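Aminoglycoside phosphotransferase (Mycobacterium smegmatis, PDB 6EF6) phosphorylates the small amino alcohol (S)-1-amino-2-propanol as the kinase of a bacterial microcompartment devoted to the use of aminoacetone. Local coordinates at residues 101-112 / 123-131; 35-46 / 58-68. All coordinates share one frame; numbering follows the deposited sequence.

Contact 1: residues 101-112 / 123-131; sequences TVVPARDGRRVV and PRHVVHFEM. With BEZ (benzoic acid), chain B.
V103 and H128 run alongside one another in the same sense where the loop after helix 78-94 follows strand 124-130, in the antiparallel N-terminal sheet of an aminoglycoside-phosphotransferase-like kinase fold. The CB of V103 sits over one face of the imidazole, 4.2 Å from the centroid of the H128 ring in a CH-pi contact. With CG anti to the backbone N (chi1 -165°), the H128 ring lies against V103, and its NE2 is hydrogen-bonded to S66 OG in the adjoining strand. The backbones of the same two residues are joined as well: V103 N donates to H128 O over 2.7 Å, coming from above the carbonyl plane and not along a lone pair.

One residue on, F129 is sandwiched. C6 of the benzoic acid lies over one face of its ring, 3.6 Å from F129 CD2, while V127 CG1 rests 3.6 Å above the plane on the opposite face, both displaced toward the rim. V102 CG2 adds an oblique contact, 3.8 Å from F129 CE1, and T101 O meets the ring's edge. The phenyl group thus forms part of the wall of the ligand pocket, with V127 behind it.

Next along the chain, the E130 side chain crosses that of T101 at a slant, its carboxylate against the T101 methyl, and E130 N donates almost straight to T101 O (2.9 Å). Toward the other end V112 and V126 form an antiparallel hydrogen-bonded pair, and V111 reaches across to H125 CB with CG1 and to V127 with CG2. The backbones part between these two attachments, around a type I turn from A105 to G108, and a water spans the interval: it donates to V103 O and R110 O and accepts from H128 N at 3.0 Å.

Contact 2: residues 35-46 / 58-68; sequences LTHYDVSDNASL and LVEDGEHQSIL. With BEZ (benzoic acid), chain B.
V40 drives its CG2 methyl against D61 CB at 3.4 Å, the two side chains overlapping as they come from facing backbones, where the loop leading into strand 45-48 folds over the strands of an antiparallel meander. Placed anti to the backbone N, the same methyl also reaches V59 CG1 and H64 CD2. V59 CG1 is shared further, with A44 CB at 3.7 Å and L35 CD2, while V59 CG2 lies beside L46 CD2. L68 closes the apolar patch, its CD1 meeting the Y38 ring obliquely.

S45 and E60 form a hydrogen-bonded pair, and S45 OG, at chi1 60°, doubles back so that E60 O accepts from both S45 N (3.0 Å) and S45 OG (3.1 Å). The loop is pinned by D61: S41 N points nearly straight (174°) at D61 OD2, but from well above the carboxylate plane.

Behind this bond, S41 OG accepts from N43 N in an ST turn, within the type I turn from S41 to A44. From D61 itself a type II' turn to H64 brings strand 64-70 back beside strand 55-61, and I67 CD1 extends to 3.5 Å from C4 of the benzoic acid.

How the contacts relate
Both segments of contact 2 precede those of contact 1 in the sequence, and the contact centres lie 12 Å apart on the same side of the chain's centre. Both belong to one five-stranded antiparallel sheet: contact 2 takes in strands 45-48, 55-61 and 64-70, contact 1 strand 124-130 and the approach to 112-114. The two meet at the seam between 64-70 and 124-130, where F129 N bonds to I67 O; in addition Y38, from the loop before strand 45-48, packs its ring edge-to-face with H128. I67 and F129 both line the benzoic acid pocket, so adjacent strands jointly supply part of the binding surface, and R69 NH1 hydrogen-bonds the ligand.

Contact 1: residues 101-112 / 123-131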
loop_
_atom_site.group_PDB
_atom_site.type_symbol
_atom_site.label_atom_id
_atom_site.label_comp_id
_atom_site.label_asym_id
_atom_site.label_seq_id
_atom_site.Cartn_x
_atom_site.Cartn_y
_atom_site.Cartn_z
ATOM N N THR A 101 7.044 -15.539 0.175
ATOM C CA THR A 101 7.871 -16.361 1.051
ATOM C C THR A 101 9.295 -15.830 1.053
ATOM O O THR A 101 9.926 -15.707 0.001
ATOM C CB THR A 101 7.900 -17.807 0.571
ATOM O OG1 THR A 101 6.569 -18.352 0.595
ATOM C CG2 THR A 101 8.768 -18.644 1.478
ATOM N N VAL A 102 9.816 -15.546 2.242
ATOM C CA VAL A 102 11.155 -15.002 2.347
ATOM C C VAL A 102 12.182 -16.096 2.050
ATOM O O VAL A 102 12.027 -17.253 2.465
ATOM C CB VAL A 102 11.345 -14.410 3.755
ATOM C CG1 VAL A 102 12.824 -14.058 3.979
ATOM C CG2 VAL A 102 10.494 -13.197 3.943
ATOM N N VAL A 103 13.228 -15.736 1.312
ATOM C CA VAL A 103 14.395 -16.599 1.096
ATOM C C VAL A 103 15.478 -16.148 2.071
ATOM O O VAL A 103 16.005 -15.040 1.914
ATOM C CB VAL A 103 14.897 -16.490 -0.349
ATOM C CG1 VAL A 103 16.226 -17.260 -0.550
ATOM C CG2 VAL A 103 13.861 -16.999 -1.280
ATOM N N PRO A 104 15.832 -16.943 3.070
ATOM C CA PRO A 104 16.903 -16.510 3.970
ATOM C C PRO A 104 18.254 -16.470 3.279
ATOM O O PRO A 104 18.524 -17.211 2.329
ATOM C CB PRO A 104 16.895 -17.569 5.080
ATOM C CG PRO A 104 15.514 -18.143 5.040
ATOM C CD PRO A 104 15.152 -18.143 3.583
ATOM N N ALA A 105 19.097 -15.577 3.784
ATOM C CA ALA A 105 20.467 -15.446 3.310
ATOM C C ALA A 105 21.278 -16.659 3.746
ATOM O O ALA A 105 20.781 -17.552 4.454
ATOM C CB ALA A 105 21.099 -14.172 3.856
ATOM N N ARG A 106 22.561 -16.675 3.357
ATOM C CA ARG A 106 23.381 -17.857 3.594
ATOM C C ARG A 106 23.684 -18.082 5.068
ATOM O O ARG A 106 24.131 -19.174 5.430
ATOM C CB ARG A 106 24.708 -17.744 2.840
ATOM C CG ARG A 106 24.557 -17.852 1.362
ATOM C CD ARG A 106 25.777 -17.251 0.640
ATOM N NE ARG A 106 27.070 -17.773 1.108
ATOM C CZ ARG A 106 27.563 -18.962 0.771
ATOM N NH1 ARG A 106 26.846 -19.777 0.019
ATOM N NH2 ARG A 106 28.744 -19.360 1.214
ATOM N N ASP A 107 23.472 -17.071 5.907
ATOM C CA ASP A 107 23.645 -17.184 7.346
ATOM C C ASP A 107 22.313 -17.283 8.067
ATOM O O ASP A 107 22.282 -17.258 9.303
ATOM C CB ASP A 107 24.418 -15.984 7.897
ATOM C CG ASP A 107 23.693 -14.657 7.673
ATOM O OD1 ASP A 107 22.668 -14.648 6.995
ATOM O OD2 ASP A 107 24.201 -13.624 8.178
ATOM N N GLY A 108 21.236 -17.423 7.321
ATOM C CA GLY A 108 19.929 -17.665 7.897
ATOM C C GLY A 108 19.119 -16.426 8.170
ATOM O O GLY A 108 17.961 -16.543 8.591
ATOM N N ARG A 109 19.657 -15.246 7.960
ATOM C CA ARG A 109 18.906 -14.057 8.314
ATOM C C ARG A 109 17.966 -13.655 7.193
ATOM O O ARG A 109 18.176 -13.973 6.019
ATOM C CB ARG A 109 19.863 -12.948 8.712
ATOM C CG ARG A 109 20.595 -13.374 10.011
ATOM C CD ARG A 109 21.706 -12.447 10.453
ATOM N NE ARG A 109 21.398 -11.051 10.160
ATOM C CZ ARG A 109 21.938 -10.342 9.170
ATOM N NH1 ARG A 109 21.577 -9.077 8.996
ATOM N NH2 ARG A 109 22.845 -10.878 8.359
ATOM N N ARG A 110 16.897 -12.972 7.574
ATOM C CA ARG A 110 15.872 -12.597 6.615
ATOM C C ARG A 110 16.130 -11.250 5.970
ATOM O O ARG A 110 15.717 -11.036 4.832
ATOM C CB ARG A 110 14.519 -12.559 7.317
ATOM C CG ARG A 110 14.112 -13.910 7.849
ATOM C CD ARG A 110 12.723 -13.930 8.523
ATOM N NE ARG A 110 12.670 -13.016 9.645
ATOM C CZ ARG A 110 11.534 -12.734 10.297
ATOM N NH1 ARG A 110 10.415 -13.355 9.970
ATOM N NH2 ARG A 110 11.552 -11.853 11.284
ATOM N N VAL A 111 16.740 -10.317 6.687
ATOM C CA VAL A 111 17.036 -8.984 6.167
ATOM C C VAL A 111 18.545 -8.850 6.035
ATOM O O VAL A 111 19.266 -8.918 7.036
ATOM C CB VAL A 111 16.484 -7.891 7.085
ATOM C CG1 VAL A 111 16.714 -6.509 6.434
ATOM C CG2 VAL A 111 14.991 -8.165 7.359
ATOM N N VAL A 112 19.018 -8.634 4.808
ATOM C CA VAL A 112 20.441 -8.412 4.536
ATOM C C VAL A 112 20.662 -6.913 4.442
ATOM O O VAL A 112 20.014 -6.245 3.633
ATOM C CB VAL A 112 20.869 -9.092 3.224
ATOM C CG1 VAL A 112 22.282 -8.686 2.838
ATOM C CG2 VAL A 112 20.768 -10.604 3.361
ATOM N N PRO A 123 23.746 2.490 5.350
ATOM C CA PRO A 123 23.419 1.110 4.966
ATOM C C PRO A 123 22.006 0.944 4.399
ATOM O O PRO A 123 21.069 1.653 4.772
ATOM C CB PRO A 123 23.590 0.337 6.276
ATOM C CG PRO A 123 24.652 1.099 7.023
ATOM C CD PRO A 123 24.525 2.548 6.606
ATOM N N ARG A 124 21.866 -0.020 3.483
ATOM C CA ARG A 124 20.617 -0.323 2.798
ATOM C C ARG A 124 20.179 -1.742 3.121
ATOM O O ARG A 124 21.006 -2.664 3.139
ATOM C CB ARG A 124 20.826 -0.227 1.285
ATOM C CG ARG A 124 21.465 1.086 0.862
ATOM C CD ARG A 124 20.477 2.206 1.023
ATOM N NE ARG A 124 19.318 1.962 0.191
ATOM C CZ ARG A 124 19.254 2.235 -1.109
ATOM N NH1 ARG A 124 20.286 2.778 -1.743
ATOM N NH2 ARG A 124 18.148 1.971 -1.778
ATOM N N HIS A 125 18.886 -1.909 3.360
ATOM C CA HIS A 125 18.319 -3.199 3.711
ATOM C C HIS A 125 17.704 -3.864 2.483
ATOM O O HIS A 125 17.135 -3.197 1.603
ATOM C CB HIS A 125 17.286 -3.026 4.832
ATOM C CG HIS A 125 17.752 -2.102 5.917
ATOM N ND1 HIS A 125 18.913 -2.318 6.632
ATOM C CD2 HIS A 125 17.234 -0.940 6.383
ATOM C CE1 HIS A 125 19.091 -1.328 7.486
ATOM N NE2 HIS A 125 18.078 -0.488 7.367
ATOM N N VAL A 126 17.838 -5.187 2.428
ATOM C CA VAL A 126 17.408 -5.995 1.299
ATOM C C VAL A 126 16.657 -7.208 1.834
ATOM O O VAL A 126 17.052 -7.789 2.845
ATOM C CB VAL A 126 18.651 -6.406 0.471
ATOM C CG1 VAL A 126 18.240 -7.215 -0.697
ATOM C CG2 VAL A 126 19.418 -5.148 0.020
ATOM N N VAL A 127 15.567 -7.586 1.171
ATOM C CA VAL A 127 14.873 -8.843 1.453
ATOM C C VAL A 127 14.708 -9.613 0.144
ATOM O O VAL A 127 14.398 -9.027 -0.898
ATOM C CB VAL A 127 13.510 -8.634 2.168
ATOM C CG1 VAL A 127 12.897 -9.974 2.482
ATOM C CG2 VAL A 127 13.675 -7.809 3.405
ATOM N N HIS A 128 14.953 -10.920 0.187
ATOM C CA HIS A 128 14.855 -11.820 -0.959
ATOM C C HIS A 128 13.604 -12.670 -0.798
ATOM O O HIS A 128 13.354 -13.198 0.290
ATOM C CB HIS A 128 16.105 -12.693 -1.001
ATOM C CG HIS A 128 16.334 -13.421 -2.290
ATOM N ND1 HIS A 128 17.443 -14.218 -2.475
ATOM C CD2 HIS A 128 15.655 -13.452 -3.461
ATOM C CE1 HIS A 128 17.429 -14.727 -3.690
ATOM N NE2 HIS A 128 16.364 -14.271 -4.318
ATOM N N PHE A 129 12.795 -12.770 -1.848
ATOM C CA PHE A 129 11.566 -13.553 -1.828
ATOM C C PHE A 129 11.573 -14.613 -2.926
ATOM O O PHE A 129 12.216 -14.438 -3.970
ATOM C CB PHE A 129 10.345 -12.638 -2.071
ATOM C CG PHE A 129 10.138 -11.578 -1.007
ATOM C CD1 PHE A 129 9.543 -11.899 0.209
ATOM C CD2 PHE A 129 10.509 -10.252 -1.243
ATOM C CE1 PHE A 129 9.325 -10.911 1.178
ATOM C CE2 PHE A 129 10.320 -9.265 -0.286
ATOM C CZ PHE A 129 9.696 -9.585 0.924
ATOM N N GLU A 130 10.789 -15.682 -2.724
ATOM C CA GLU A 130 10.601 -16.667 -3.776
ATOM C C GLU A 130 9.820 -16.040 -4.922
ATOM O O GLU A 130 9.114 -15.035 -4.754
ATOM C CB GLU A 130 9.874 -17.908 -3.251
ATOM C CG GLU A 130 10.645 -18.640 -2.156
ATOM C CD GLU A 130 10.047 -19.981 -1.768
ATOM O OE1 GLU A 130 8.943 -20.320 -2.243
ATOM O OE2 GLU A 130 10.688 -20.695 -0.967
ATOM N N MET A 131 9.949 -16.650 -6.097
ATOM C CA MET A 131 9.228 -16.167 -7.269
ATOM C C MET A 131 7.721 -16.170 -6.984
ATOM O O MET A 131 7.201 -16.997 -6.226
ATOM C CB MET A 131 9.566 -17.030 -8.494
ATOM C CG MET A 131 8.971 -16.549 -9.782
ATOM S SD MET A 131 9.355 -14.834 -10.106
ATOM C CE MET A 131 8.570 -14.565 -11.678
HETATM C C BEZ B . 7.638 -6.460 -2.327
HETATM O O1 BEZ B . 7.379 -6.580 -1.130
HETATM O O2 BEZ B . 8.013 -5.338 -2.773
HETATM C C1 BEZ B . 7.491 -7.654 -3.208
HETATM C C2 BEZ B . 7.365 -7.503 -4.576
HETATM C C3 BEZ B . 7.232 -8.630 -5.379
HETATM C C4 BEZ B . 7.211 -9.894 -4.806
HETATM C C5 BEZ B . 7.341 -10.039 -3.428
HETATM C C6 BEZ B . 7.469 -8.917 -2.637
HETATM O O HOH W 1 7.363 -15.367 -2.704
HETATM O O HOH W 2 12.365 -19.731 1.171
HETATM O O HOH W 3 16.155 -12.222 2.552
#

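Contact 2: residues 35-46 / 58-68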
loop_
_atom_site.group_PDB
_atom_site.type_symbol
_atom_site.label_atom_id
_atom_site.label_comp_id
_atom_site.label_asym_id
_atom_site.label_seq_id
_atom_site.Cartn_x
_atom_site.Cartn_y
_atom_site.Cartn_z
ATOM N N LEU A 35 23.507 -10.087 -3.771
ATOM C CA LEU A 35 23.531 -11.445 -4.309
ATOM C C LEU A 35 24.588 -12.304 -3.645
ATOM O O LEU A 35 24.412 -13.521 -3.531
ATOM C CB LEU A 35 23.731 -11.425 -5.823
ATOM C CG LEU A 35 22.538 -10.880 -6.619
ATOM C CD1 LEU A 35 22.869 -10.897 -8.098
ATOM C CD2 LEU A 35 21.264 -11.667 -6.345
ATOM N N THR A 36 25.698 -11.720 -3.212
ATOM C CA THR A 36 26.726 -12.577 -2.638
ATOM C C THR A 36 26.257 -13.225 -1.342
ATOM O O THR A 36 26.894 -14.184 -0.885
ATOM C CB THR A 36 28.034 -11.818 -2.404
ATOM O OG1 THR A 36 27.837 -10.855 -1.371
ATOM C CG2 THR A 36 28.458 -11.104 -3.649
ATOM N N HIS A 37 25.183 -12.721 -0.735
ATOM C CA HIS A 37 24.685 -13.268 0.527
ATOM C C HIS A 37 23.675 -14.390 0.344
ATOM O O HIS A 37 23.202 -14.948 1.331
ATOM C CB HIS A 37 24.098 -12.147 1.383
ATOM C CG HIS A 37 25.133 -11.186 1.845
ATOM N ND1 HIS A 37 25.572 -10.140 1.061
ATOM C CD2 HIS A 37 25.876 -11.148 2.975
ATOM C CE1 HIS A 37 26.524 -9.487 1.702
ATOM N NE2 HIS A 37 26.736 -10.083 2.861
ATOM N N TYR A 38 23.376 -14.767 -0.880
ATOM C CA TYR A 38 22.392 -15.780 -1.194
ATOM C C TYR A 38 23.031 -16.842 -2.075
ATOM O O TYR A 38 24.082 -16.630 -2.688
ATOM C CB TYR A 38 21.186 -15.140 -1.894
ATOM C CG TYR A 38 20.477 -14.124 -1.012
ATOM C CD1 TYR A 38 19.519 -14.528 -0.065
ATOM C CD2 TYR A 38 20.731 -12.765 -1.125
ATOM C CE1 TYR A 38 18.852 -13.611 0.730
ATOM C CE2 TYR A 38 20.052 -11.836 -0.336
ATOM C CZ TYR A 38 19.098 -12.266 0.581
ATOM O OH TYR A 38 18.423 -11.358 1.351
ATOM N N ASP A 39 22.380 -18.003 -2.116
ATOM C CA ASP A 39 22.906 -19.126 -2.866
ATOM C C ASP A 39 22.768 -18.949 -4.364
ATOM O O ASP A 39 23.476 -19.623 -5.119
ATOM C CB ASP A 39 22.270 -20.423 -2.387
ATOM C CG ASP A 39 22.850 -20.882 -1.070
ATOM O OD1 ASP A 39 24.077 -20.713 -0.877
ATOM O OD2 ASP A 39 22.092 -21.384 -0.222
ATOM N N VAL A 40 21.900 -18.051 -4.811
ATOM C CA VAL A 40 21.827 -17.759 -6.231
ATOM C C VAL A 40 23.145 -17.143 -6.694
ATOM O O VAL A 40 23.776 -16.353 -5.979
ATOM C CB VAL A 40 20.627 -16.836 -6.497
ATOM C CG1 VAL A 40 20.798 -15.533 -5.742
ATOM C CG2 VAL A 40 20.473 -16.614 -7.989
ATOM N N SER A 41 23.561 -17.506 -7.906
ATOM C CA SER A 41 24.846 -17.057 -8.437
ATOM C C SER A 41 24.997 -15.541 -8.319
ATOM O O SER A 41 24.046 -14.778 -8.523
ATOM C CB SER A 41 24.971 -17.481 -9.899
ATOM O OG SER A 41 26.009 -16.779 -10.539
ATOM N N ASP A 42 26.215 -15.111 -7.980
ATOM C CA ASP A 42 26.526 -13.690 -7.880
ATOM C C ASP A 42 26.446 -12.998 -9.238
ATOM O O ASP A 42 26.284 -11.771 -9.291
ATOM C CB ASP A 42 27.943 -13.499 -7.323
ATOM C CG ASP A 42 28.133 -14.068 -5.921
ATOM O OD1 ASP A 42 27.157 -14.474 -5.254
ATOM O OD2 ASP A 42 29.299 -14.107 -5.483
ATOM N N ASN A 43 26.538 -13.753 -10.330
ATOM C CA ASN A 43 26.392 -13.210 -11.676
ATOM C C ASN A 43 25.000 -13.438 -12.264
ATOM O O ASN A 43 24.830 -13.357 -13.487
ATOM C CB ASN A 43 27.480 -13.777 -12.584
ATOM C CG ASN A 43 28.779 -13.008 -12.463
ATOM O OD1 ASN A 43 29.762 -13.508 -11.913
ATOM N ND2 ASN A 43 28.783 -11.768 -12.962
ATOM N N ALA A 44 24.007 -13.704 -11.419
ATOM C CA ALA A 44 22.630 -13.858 -11.871
ATOM C C ALA A 44 22.183 -12.582 -12.566
ATOM O O ALA A 44 22.660 -11.484 -12.264
ATOM C CB ALA A 44 21.699 -14.124 -10.687
ATOM N N SER A 45 21.271 -12.727 -13.515
ATOM C CA SER A 45 20.734 -11.552 -14.172
ATOM C C SER A 45 19.711 -10.886 -13.262
ATOM O O SER A 45 19.036 -11.543 -12.460
ATOM C CB SER A 45 20.087 -11.913 -15.509
ATOM O OG SER A 45 19.032 -12.828 -15.338
ATOM N N LEU A 46 19.628 -9.565 -13.378
ATOM C CA LEU A 46 18.678 -8.750 -12.635
ATOM C C LEU A 46 17.851 -7.930 -13.610
ATOM O O LEU A 46 18.395 -7.314 -14.526
ATOM C CB LEU A 46 19.412 -7.794 -11.701
ATOM C CG LEU A 46 20.220 -8.452 -10.584
ATOM C CD1 LEU A 46 21.116 -7.402 -9.910
ATOM C CD2 LEU A 46 19.284 -9.097 -9.569
ATOM N N LEU A 58 13.665 -8.957 -10.581
ATOM C CA LEU A 58 13.562 -10.372 -10.909
ATOM C C LEU A 58 14.968 -10.919 -11.057
ATOM O O LEU A 58 15.740 -10.425 -11.885
ATOM C CB LEU A 58 12.788 -10.549 -12.210
ATOM C CG LEU A 58 12.780 -11.985 -12.759
ATOM C CD1 LEU A 58 12.120 -12.919 -11.732
ATOM C CD2 LEU A 58 12.051 -12.052 -14.094
ATOM N N VAL A 59 15.300 -11.932 -10.262
ATOM C CA VAL A 59 16.619 -12.567 -10.286
ATOM C C VAL A 59 16.506 -13.857 -11.084
ATOM O O VAL A 59 15.689 -14.725 -10.749
ATOM C CB VAL A 59 17.088 -12.895 -8.855
ATOM C CG1 VAL A 59 18.469 -13.570 -8.878
ATOM C CG2 VAL A 59 17.113 -11.666 -7.978
ATOM N N GLU A 60 17.348 -14.023 -12.101
ATOM C CA GLU A 60 17.284 -15.204 -12.958
ATOM C C GLU A 60 18.657 -15.848 -13.041
ATOM O O GLU A 60 19.627 -15.197 -13.438
ATOM C CB GLU A 60 16.763 -14.856 -14.352
ATOM C CG GLU A 60 15.363 -14.263 -14.295
ATOM C CD GLU A 60 14.791 -13.917 -15.656
ATOM O OE1 GLU A 60 13.972 -14.713 -16.165
ATOM O OE2 GLU A 60 15.151 -12.855 -16.214
ATOM N N ASP A 61 18.729 -17.119 -12.661
ATOM C CA ASP A 61 19.983 -17.870 -12.599
ATOM C C ASP A 61 19.676 -19.204 -13.266
ATOM O O ASP A 61 19.212 -20.141 -12.612
ATOM C CB ASP A 61 20.387 -18.016 -11.134
ATOM C CG ASP A 61 21.622 -18.883 -10.938
ATOM O OD1 ASP A 61 22.275 -19.231 -11.941
ATOM O OD2 ASP A 61 21.920 -19.220 -9.768
ATOM N N GLY A 62 19.914 -19.284 -14.573
ATOM C CA GLY A 62 19.470 -20.432 -15.335
ATOM C C GLY A 62 17.974 -20.619 -15.192
ATOM O O GLY A 62 17.197 -19.747 -15.592
ATOM N N GLU A 63 17.555 -21.732 -14.583
ATOM C CA GLU A 63 16.133 -21.992 -14.376
ATOM C C GLU A 63 15.576 -21.237 -13.179
ATOM O O GLU A 63 14.378 -20.939 -13.143
ATOM C CB GLU A 63 15.900 -23.488 -14.150
ATOM C CG GLU A 63 16.143 -24.361 -15.386
ATOM C CD GLU A 63 15.906 -25.854 -15.124
ATOM O OE1 GLU A 63 15.723 -26.240 -13.951
ATOM O OE2 GLU A 63 15.894 -26.643 -16.091
ATOM N N HIS A 64 16.412 -20.931 -12.190
ATOM C CA HIS A 64 15.925 -20.356 -10.944
ATOM C C HIS A 64 15.436 -18.926 -11.158
ATOM O O HIS A 64 16.103 -18.127 -11.820
ATOM C CB HIS A 64 17.053 -20.371 -9.917
ATOM C CG HIS A 64 16.708 -19.700 -8.628
ATOM N ND1 HIS A 64 15.840 -20.252 -7.711
ATOM C CD2 HIS A 64 17.106 -18.516 -8.108
ATOM C CE1 HIS A 64 15.722 -19.438 -6.678
ATOM N NE2 HIS A 64 16.483 -18.379 -6.891
ATOM N N GLN A 65 14.257 -18.616 -10.621
ATOM C CA GLN A 65 13.742 -17.255 -10.544
ATOM C C GLN A 65 13.457 -16.914 -9.093
ATOM O O GLN A 65 13.010 -17.774 -8.331
ATOM C CB GLN A 65 12.436 -17.107 -11.320
ATOM C CG GLN A 65 12.599 -17.151 -12.826
ATOM C CD GLN A 65 11.279 -16.933 -13.545
ATOM O OE1 GLN A 65 10.267 -17.522 -13.183
ATOM N NE2 GLN A 65 11.285 -16.084 -14.556
ATOM N N SER A 66 13.733 -15.667 -8.714
ATOM C CA SER A 66 13.358 -15.149 -7.400
ATOM C C SER A 66 13.298 -13.628 -7.474
ATOM O O SER A 66 13.520 -13.037 -8.527
ATOM C CB SER A 66 14.287 -15.678 -6.296
ATOM O OG SER A 66 15.650 -15.360 -6.550
ATOM N N ILE A 67 12.918 -13.003 -6.361
ATOM C CA ILE A 67 12.668 -11.567 -6.317
ATOM C C ILE A 67 13.494 -10.916 -5.218
ATOM O O ILE A 67 13.451 -11.340 -4.053
ATOM C CB ILE A 67 11.171 -11.264 -6.138
ATOM C CG1 ILE A 67 10.434 -11.722 -7.405
ATOM C CG2 ILE A 67 10.978 -9.789 -5.893
ATOM C CD1 ILE A 67 8.943 -11.768 -7.253
ATOM N N LEU A 68 14.228 -9.868 -5.569
ATOM C CA LEU A 68 15.048 -9.155 -4.597
ATOM C C LEU A 68 14.497 -7.742 -4.395
ATOM O O LEU A 68 14.380 -6.977 -5.362
ATOM C CB LEU A 68 16.499 -9.112 -5.085
ATOM C CG LEU A 68 17.532 -8.664 -4.080
ATOM C CD1 LEU A 68 17.710 -9.683 -2.987
ATOM C CD2 LEU A 68 18.869 -8.459 -4.818
HETATM C C BEZ B . 7.638 -6.460 -2.327
HETATM O O1 BEZ B . 7.379 -6.580 -1.130
HETATM O O2 BEZ B . 8.013 -5.338 -2.773
HETATM C C1 BEZ B . 7.491 -7.654 -3.208
HETATM C C2 BEZ B . 7.365 -7.503 -4.576
HETATM C C3 BEZ B . 7.232 -8.630 -5.379
HETATM C C4 BEZ B . 7.211 -9.894 -4.806
HETATM C C5 BEZ B . 7.341 -10.039 -3.428
HETATM C C6 BEZ B . 7.469 -8.917 -2.637
#